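Local coordinates for protein hemin degrading factor (Pseudomonas aeruginosa, PDB 4MF9) that binds heme for trafficking in the bacterial cell and probably also degrades it, at residues L194-I199 and L232-G237; S322-A325 and E331-V334; G246-L251 and T303-L308; A209-K212 and H216-A219. One frame throughout, in Å; residues are numbered along the deposited sequence.

In the fold
Contacts 1 and 4 belong to the helical part around helices 201-210, 217-224 and 228-235, whereas contacts 2 and 3 lie at the sheet that carries strands 307-313, 320-326 and 332-338. The centres of contacts 2 and 3 are 9 Å apart, and the two touch where the indole of Trp323 packs on Leu251. Contacts 1 and 4 stand 16 Å apart, centre to centre. The bound heme relates contact 2 to contact 4: the side chain of Glu324 comes within about 4 Å of it and that of Phe217 within about 5 Å, although the centres of these contacts are 17 Å apart. Contact 3 is more remote, with the Leu308 side chain about 13 Å from the heme.

Contact 1: residues L194-I199 and L232-G237; sequences LVDAQI and LRLAGG
The guanidinium of Arg233 and the carboxylate of Asp196 meet edge to edge, their planes only 18° apart, with Asp196 CG lying in the guanidinium plane. The grip is side-on and twofold. Arg233 NE reaches Asp196 OD2 at 2.8 Å, almost exactly in the guanidinium plane, and Arg233 NH2 reaches Asp196 OD1, also at 2.8 Å but tilted 16° from that plane. Both oxygens use their syn lone pairs, so each carboxylate oxygen faces its own N-H. Bends at the second and third torsions of Arg233 (chi3 64°) bring this edge round to the acid. Gln230 adds a further hydrogen bond to Asp196 OD1, which, with the arginine grip, restrains the carboxylate.

Beside the salt bridge lies a small apolar patch. Leu234 CD1 lodges on the branched base of Ile199, 3.6 Å from Ile199 CB, the two side chains crossing at about a right angle, while Leu234 CD2 is 4.0 Å from Asp196 CB. The arrangement is a bidentate salt bridge flanked by aliphatic packing; it docks the 3-10 turn ahead of helix 201-210 on the last turn of helix 228-235.

Contact 2: residues S322-A325 and E331-V334; sequences SWEA and ELIV
Ala325 and Val334 meet in the beta hairpin formed by strands 320-326 and 332-338, near its turn. The tight part is the backbone of Ala325, which is held from both ends. Its N gives a nearly straight bond (173°) to Val334 O, Ala325 N to Val334 O being 3.2 Å, and Ala325 O accepts from Ile333 N at 2.8 Å, with the donor tilted from the carbonyl plane. The same Ala325 O also receives a CA-H...O contact from Leu332 CA at 3.5 Å. On the buried face, Ala325 CB lies 4.0 Å from Val334 CG1. Val334 (chi1 57°) places this methyl between its backbone N and carbonyl carbon. Leu248 of helix 247-258 and Val264 and Val266 of strand 262-268 also pack against Val334.

The short strand segments as a whole diverge, their directions 121° apart. The loose side of the contact is that of Leu332, which is partly exposed, and Glu331, which is open to solvent. Here the chief side-chain touch is Leu332 CD2 against Glu324 CB at 3.9 Å. Only the aliphatic base of Glu324 serves this packing. Its extended chain carries the carboxylate to a more polar task beside the heme, where OE1 forms a salt bridge with Arg228 and OE2 another with Lys313, both heme-binding residues. Back at the backbone pairing, Ile333 CB sits 3.7 Å from Ala325 O, beside the bond made by its own N.

Contact 3: residues G246-L251 and T303-L308; sequences GDLAKL and TGIAEL
Leu248 and Leu308 share one conformation: each sets CG opposite its own backbone N (chi1 177° in Leu248, -177° in Leu308), and this sends the two side chains into the interface between helix 247-258 and the start of strand 307-313. The motif is a helix packed on a beta-sheet through aliphatic side chains, with a classic beta bulge at the strand's start, where Ala306 and Glu307 both face Phe326.

One methyl of Leu308 does most of the touching on the strand side. Leu308 CD2 is pressed against the first turn of the helix, 3.8 Å from Leu248 CB, and brushes Asp247 CB more distantly at 4.3 Å. Leu248, for its part, reaches toward Ile305, where Leu248 CD2 and Ile305 CD1 meet methyl to methyl at 3.8 Å, the two side chains crossing at about a right angle. Ile305 thus meets the helix before the bulge and Leu308 after it, and Leu248 serves both.

The four touching residues, Asp247, Leu248, Ile305 and Leu308, are all buried, and the side chains that meet do so through carbon atoms. Around them, Trp323 and Ala325 of strand 320-326 pack on Leu308, while Leu336 of strand 332-338 packs on Leu248, so the helix spans several neighbouring strands. At the helix backbone, Leu308 CD2 comes to 3.6 Å from Leu248 N.

Contact 4: residues A209-K212 and H216-A219; sequences AALK and HFHA
Leu211 carries the apolar side of this contact, splitting its two methyls between His216 and Phe217. Leu211 CD2 lies 3.7 Å from His216 CB, the two side chains sliding past each other in opposite directions. Leu211 CD1 comes in at the edge of the Phe217 ring, in its plane, 3.9 Å from Phe217 CD1. A looser carbon-to-carbon approach, 4.3 Å, brings Lys212 C near His216 CD2. Pro314 packs against Leu211 as well.

The aromatic interactions belong to Phe217. With CG turned away from its backbone N (chi1 -170°), the ring extends to Lys313, with which it makes a cation-pi contact, and to Trp208, which it meets edge-to-face. Leu211 therefore borders a ring that is already held by partners of two other kinds.

Polar bonds serve the 209-212 segment itself. The Lys212 chain curls back so that Lys212 NZ gives a hydrogen bond to Ala210 O at 3.1 Å, approaching from above the carbonyl plane, 42° out of it. Lys212 is also tied through its backbone to Thr316.

The chain between the two segments includes His215, the axial ligand of the heme iron, and Thr214, which also binds heme. The turn that carries them is thus closed by carbon-carbon contacts of Leu211 with His216 and Phe217, with neither a hydrogen bond nor a salt bridge between the segments.

Contact 1: residues L194-I199 and L232-G237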
# COMPACT_ATOMS: atom_id res chain seq x y z
N LEU A 194 -9.28 15.30 18.35
CA LEU A 194 -9.74 15.50 19.68
C LEU A 194 -8.68 14.98 20.61
O LEU A 194 -7.95 14.13 20.25
CB LEU A 194 -11.03 14.76 19.87
CG LEU A 194 -12.06 15.14 18.84
CD1 LEU A 194 -13.38 14.62 19.31
CD2 LEU A 194 -12.17 16.63 18.69
N VAL A 195 -8.59 15.51 21.80
CA VAL A 195 -7.81 14.91 22.85
C VAL A 195 -8.53 13.67 23.37
O VAL A 195 -9.69 13.54 23.18
CB VAL A 195 -7.48 15.88 23.95
CG1 VAL A 195 -6.47 16.91 23.46
CG2 VAL A 195 -8.73 16.53 24.46
N ASP A 196 -7.83 12.79 24.05
CA ASP A 196 -8.40 11.51 24.41
C ASP A 196 -9.60 11.77 25.30
O ASP A 196 -10.58 11.15 25.16
CB ASP A 196 -7.35 10.64 25.07
CG ASP A 196 -6.35 10.03 24.09
OD1 ASP A 196 -6.33 10.33 22.89
OD2 ASP A 196 -5.58 9.21 24.55
N ALA A 197 -9.51 12.75 26.17
CA ALA A 197 -10.55 13.08 27.14
C ALA A 197 -11.84 13.60 26.51
O ALA A 197 -12.86 13.72 27.18
CB ALA A 197 -10.02 14.07 28.16
N GLN A 198 -11.79 13.91 25.21
CA GLN A 198 -12.97 14.39 24.50
C GLN A 198 -13.72 13.27 23.79
O GLN A 198 -14.84 13.48 23.30
CB GLN A 198 -12.60 15.48 23.49
CG GLN A 198 -12.41 16.86 24.11
CD GLN A 198 -11.94 17.89 23.10
OE1 GLN A 198 -11.03 17.63 22.30
NE2 GLN A 198 -12.55 19.07 23.13
N ILE A 199 -13.12 12.11 23.70
CA ILE A 199 -13.77 10.97 23.12
C ILE A 199 -14.73 10.31 24.11
O ILE A 199 -14.40 10.14 25.23
CB ILE A 199 -12.73 9.93 22.65
CG1 ILE A 199 -11.66 10.58 21.81
CG2 ILE A 199 -13.41 8.80 21.91
CD1 ILE A 199 -12.19 11.41 20.70
N LEU A 232 -7.46 2.61 19.90
CA LEU A 232 -6.76 1.45 20.44
C LEU A 232 -6.38 1.71 21.90
O LEU A 232 -6.58 0.86 22.77
CB LEU A 232 -5.50 1.14 19.63
CG LEU A 232 -5.71 0.87 18.14
CD1 LEU A 232 -4.41 0.46 17.46
CD2 LEU A 232 -6.78 -0.18 17.95
N ARG A 233 -5.90 2.90 22.15
CA ARG A 233 -5.51 3.39 23.45
C ARG A 233 -6.69 3.39 24.42
O ARG A 233 -6.54 3.17 25.57
CB ARG A 233 -5.13 4.83 23.29
CG ARG A 233 -4.09 5.33 24.22
CD ARG A 233 -3.16 6.33 23.59
NE ARG A 233 -3.78 7.56 23.17
CZ ARG A 233 -3.59 8.09 21.97
NH1 ARG A 233 -2.85 7.46 21.11
NH2 ARG A 233 -4.15 9.21 21.64
N LEU A 234 -7.87 3.74 23.92
CA LEU A 234 -9.04 3.90 24.77
C LEU A 234 -9.89 2.64 24.85
O LEU A 234 -10.83 2.55 25.64
CB LEU A 234 -9.90 5.06 24.26
CG LEU A 234 -9.27 6.45 24.14
CD1 LEU A 234 -10.28 7.43 23.57
CD2 LEU A 234 -8.77 6.94 25.48
N ALA A 235 -9.56 1.65 24.01
CA ALA A 235 -10.37 0.43 23.94
C ALA A 235 -10.27 -0.41 25.21
O ALA A 235 -11.27 -0.98 25.67
CB ALA A 235 -9.98 -0.39 22.72
N GLY A 236 -9.07 -0.50 25.77
CA GLY A 236 -8.83 -1.36 26.92
C GLY A 236 -8.10 -2.61 26.49
O GLY A 236 -8.26 -3.06 25.34
N GLY A 237 -7.32 -3.19 27.40
CA GLY A 237 -6.45 -4.31 27.10
C GLY A 237 -7.08 -5.54 26.49
O GLY A 237 -6.42 -6.28 25.76

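Contact 2: residues S322-A325 and E331-V334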
# COMPACT_ATOMS: atom_id res chain seq x y z
N SER A 322 -5.29 -9.10 14.97
CA SER A 322 -4.35 -8.52 14.02
C SER A 322 -3.26 -7.80 14.80
O SER A 322 -3.44 -7.50 15.98
CB SER A 322 -5.06 -7.51 13.12
OG SER A 322 -5.60 -6.45 13.89
N TRP A 323 -2.13 -7.55 14.14
CA TRP A 323 -1.11 -6.64 14.65
C TRP A 323 -1.08 -5.44 13.71
O TRP A 323 -1.13 -5.61 12.49
CB TRP A 323 0.27 -7.31 14.65
CG TRP A 323 0.49 -8.27 15.79
CD1 TRP A 323 -0.47 -8.96 16.49
CD2 TRP A 323 1.74 -8.62 16.38
NE1 TRP A 323 0.12 -9.73 17.46
CE2 TRP A 323 1.48 -9.54 17.41
CE3 TRP A 323 3.07 -8.26 16.11
CZ2 TRP A 323 2.49 -10.10 18.19
CZ3 TRP A 323 4.07 -8.81 16.89
CH2 TRP A 323 3.78 -9.72 17.92
N GLU A 324 -1.01 -4.24 14.29
CA GLU A 324 -1.07 -3.01 13.52
C GLU A 324 0.09 -2.10 13.94
O GLU A 324 0.24 -1.75 15.11
CB GLU A 324 -2.45 -2.35 13.69
CG GLU A 324 -3.58 -3.34 13.37
CD GLU A 324 -4.97 -2.76 13.37
OE1 GLU A 324 -5.14 -1.54 13.60
OE2 GLU A 324 -5.92 -3.55 13.14
N ALA A 325 0.93 -1.75 12.96
CA ALA A 325 2.09 -0.90 13.20
C ALA A 325 1.81 0.50 12.65
O ALA A 325 1.30 0.65 11.54
CB ALA A 325 3.31 -1.49 12.55
N GLU A 331 -0.39 7.01 11.21
CA GLU A 331 -0.79 6.28 10.01
C GLU A 331 -0.29 4.84 10.05
O GLU A 331 0.80 4.56 10.54
CB GLU A 331 -0.30 6.99 8.75
CG GLU A 331 -0.90 8.38 8.53
CD GLU A 331 -2.39 8.35 8.20
OE1 GLU A 331 -2.76 7.93 7.08
OE2 GLU A 331 -3.20 8.78 9.05
N LEU A 332 -1.06 3.93 9.51
CA LEU A 332 -0.75 2.53 9.46
C LEU A 332 0.41 2.22 8.47
O LEU A 332 0.33 2.49 7.29
CB LEU A 332 -1.94 1.83 8.93
CG LEU A 332 -2.95 1.12 9.79
CD1 LEU A 332 -4.09 0.61 8.95
CD2 LEU A 332 -2.34 0.05 10.62
N ILE A 333 1.50 1.64 8.98
CA ILE A 333 2.51 1.04 8.13
C ILE A 333 2.21 -0.27 7.45
O ILE A 333 2.32 -0.46 6.25
CB ILE A 333 3.85 0.96 8.91
CG1 ILE A 333 4.30 2.33 9.39
CG2 ILE A 333 4.92 0.22 8.15
CD1 ILE A 333 5.27 2.31 10.52
N VAL A 334 1.80 -1.22 8.27
CA VAL A 334 1.48 -2.54 7.85
C VAL A 334 0.55 -3.21 8.86
O VAL A 334 0.63 -2.87 9.98
CB VAL A 334 2.75 -3.35 7.73
CG1 VAL A 334 3.48 -3.36 9.04
CG2 VAL A 334 2.50 -4.73 7.20

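Contact 3: residues G246-L251 and T303-L308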
# COMPACT_ATOMS: atom_id res chain seq x y z
N GLY A 246 9.90 -4.04 18.41
CA GLY A 246 10.77 -5.03 17.80
C GLY A 246 10.11 -6.38 17.64
O GLY A 246 10.66 -7.27 17.00
N ASP A 247 8.96 -6.59 18.27
CA ASP A 247 8.23 -7.85 18.16
C ASP A 247 7.75 -8.18 16.74
O ASP A 247 7.59 -9.30 16.41
CB ASP A 247 7.08 -7.96 19.19
CG ASP A 247 7.57 -8.26 20.62
OD1 ASP A 247 8.75 -8.49 20.77
OD2 ASP A 247 6.78 -8.29 21.56
N LEU A 248 7.40 -7.16 15.95
CA LEU A 248 6.83 -7.41 14.63
C LEU A 248 7.74 -8.27 13.76
O LEU A 248 7.28 -9.23 13.14
CB LEU A 248 6.49 -6.09 13.93
CG LEU A 248 5.95 -6.23 12.50
CD1 LEU A 248 4.66 -7.03 12.43
CD2 LEU A 248 5.77 -4.86 11.93
N ALA A 249 9.03 -7.96 13.72
CA ALA A 249 9.99 -8.76 12.95
C ALA A 249 10.07 -10.20 13.48
O ALA A 249 10.20 -11.16 12.72
CB ALA A 249 11.37 -8.12 12.99
N LYS A 250 10.00 -10.33 14.79
CA LYS A 250 10.06 -11.60 15.46
C LYS A 250 8.91 -12.48 15.12
O LYS A 250 9.08 -13.61 14.99
CB LYS A 250 10.22 -11.42 16.93
CG LYS A 250 11.60 -10.99 17.31
CD LYS A 250 11.58 -10.15 18.52
CE LYS A 250 12.96 -10.01 19.08
NZ LYS A 250 12.93 -9.85 20.53
N LEU A 251 7.72 -11.89 14.98
CA LEU A 251 6.52 -12.62 14.57
C LEU A 251 6.65 -13.15 13.14
O LEU A 251 6.25 -14.29 12.86
CB LEU A 251 5.25 -11.76 14.73
CG LEU A 251 3.94 -12.50 14.45
CD1 LEU A 251 2.83 -12.01 15.35
CD2 LEU A 251 3.54 -12.29 12.99
N THR A 303 12.65 1.16 11.75
CA THR A 303 12.89 2.38 12.51
C THR A 303 11.78 3.41 12.37
O THR A 303 11.70 4.37 13.14
CB THR A 303 14.22 3.03 12.08
OG1 THR A 303 14.39 2.84 10.67
CG2 THR A 303 15.38 2.39 12.82
N GLY A 304 10.91 3.21 11.38
CA GLY A 304 9.82 4.14 11.14
C GLY A 304 8.62 3.81 11.99
O GLY A 304 7.68 4.61 12.08
N ILE A 305 8.65 2.63 12.61
CA ILE A 305 7.56 2.14 13.46
C ILE A 305 7.56 2.84 14.81
O ILE A 305 8.50 2.69 15.60
CB ILE A 305 7.68 0.62 13.72
CG1 ILE A 305 7.57 -0.15 12.41
CG2 ILE A 305 6.58 0.15 14.66
CD1 ILE A 305 7.75 -1.67 12.57
N ALA A 306 6.51 3.60 15.09
CA ALA A 306 6.40 4.31 16.36
C ALA A 306 5.60 3.52 17.39
O ALA A 306 5.94 3.53 18.57
CB ALA A 306 5.79 5.66 16.17
N GLU A 307 4.53 2.86 16.94
CA GLU A 307 3.70 2.04 17.83
C GLU A 307 3.32 0.73 17.16
O GLU A 307 3.12 0.68 15.94
CB GLU A 307 2.41 2.75 18.23
CG GLU A 307 2.55 4.17 18.68
CD GLU A 307 1.20 4.87 18.79
OE1 GLU A 307 0.20 4.21 19.16
OE2 GLU A 307 1.17 6.08 18.51
N LEU A 308 3.19 -0.30 17.98
CA LEU A 308 2.82 -1.63 17.52
C LEU A 308 1.74 -2.16 18.45
O LEU A 308 1.94 -2.24 19.68
CB LEU A 308 4.04 -2.56 17.56
CG LEU A 308 3.68 -3.94 17.01
CD1 LEU A 308 3.20 -3.80 15.53
CD2 LEU A 308 4.82 -4.92 17.13

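Contact 4: residues A209-K212 and H216-A219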
# COMPACT_ATOMS: atom_id res chain seq x y z
N ALA A 209 -17.45 -3.73 21.07
CA ALA A 209 -17.97 -5.01 21.50
C ALA A 209 -19.09 -5.51 20.54
O ALA A 209 -19.26 -6.67 20.36
CB ALA A 209 -18.49 -4.88 22.92
N ALA A 210 -19.80 -4.59 19.93
CA ALA A 210 -20.91 -4.87 19.03
C ALA A 210 -20.53 -5.08 17.54
O ALA A 210 -21.32 -5.50 16.73
CB ALA A 210 -21.96 -3.79 19.19
N LEU A 211 -19.26 -4.93 17.21
CA LEU A 211 -18.81 -5.03 15.83
C LEU A 211 -19.19 -6.30 15.20
O LEU A 211 -19.06 -7.30 15.79
CB LEU A 211 -17.31 -4.90 15.80
CG LEU A 211 -16.97 -3.47 15.55
CD1 LEU A 211 -15.55 -3.15 15.95
CD2 LEU A 211 -17.22 -3.18 14.08
N LYS A 212 -19.75 -6.25 13.98
CA LYS A 212 -20.06 -7.45 13.26
C LYS A 212 -19.18 -7.88 12.06
O LYS A 212 -19.16 -8.98 11.65
CB LYS A 212 -21.53 -7.52 12.93
CG LYS A 212 -22.37 -7.08 14.11
CD LYS A 212 -23.18 -8.19 14.70
CE LYS A 212 -22.74 -8.82 16.03
NZ LYS A 212 -22.90 -8.08 17.32
N HIS A 216 -16.33 -2.83 9.23
CA HIS A 216 -17.16 -1.81 9.84
C HIS A 216 -16.39 -0.98 10.84
O HIS A 216 -16.90 -0.10 11.45
CB HIS A 216 -18.28 -2.51 10.58
CG HIS A 216 -19.15 -3.34 9.72
ND1 HIS A 216 -19.16 -3.24 8.35
CD2 HIS A 216 -20.09 -4.25 10.03
CE1 HIS A 216 -20.03 -4.09 7.87
NE2 HIS A 216 -20.59 -4.73 8.87
N PHE A 217 -15.14 -1.31 11.01
CA PHE A 217 -14.33 -0.64 12.02
C PHE A 217 -14.18 0.83 11.68
O PHE A 217 -14.37 1.71 12.53
CB PHE A 217 -12.96 -1.32 12.12
CG PHE A 217 -12.13 -0.87 13.29
CD1 PHE A 217 -12.46 -1.24 14.59
CD2 PHE A 217 -11.00 -0.08 13.09
CE1 PHE A 217 -11.68 -0.83 15.66
CE2 PHE A 217 -10.23 0.34 14.16
CZ PHE A 217 -10.56 -0.04 15.44
N HIS A 218 -13.93 1.10 10.43
CA HIS A 218 -13.68 2.45 10.03
C HIS A 218 -14.85 3.37 10.36
O HIS A 218 -14.69 4.41 10.89
CB HIS A 218 -13.44 2.40 8.53
CG HIS A 218 -12.58 3.49 8.05
ND1 HIS A 218 -11.30 3.68 8.52
CD2 HIS A 218 -12.82 4.51 7.21
CE1 HIS A 218 -10.80 4.77 7.98
NE2 HIS A 218 -11.70 5.28 7.17
N ALA A 219 -16.03 2.93 10.06
CA ALA A 219 -17.18 3.71 10.35
C ALA A 219 -17.32 3.96 11.84
O ALA A 219 -17.83 4.92 12.18
CB ALA A 219 -18.40 3.05 9.76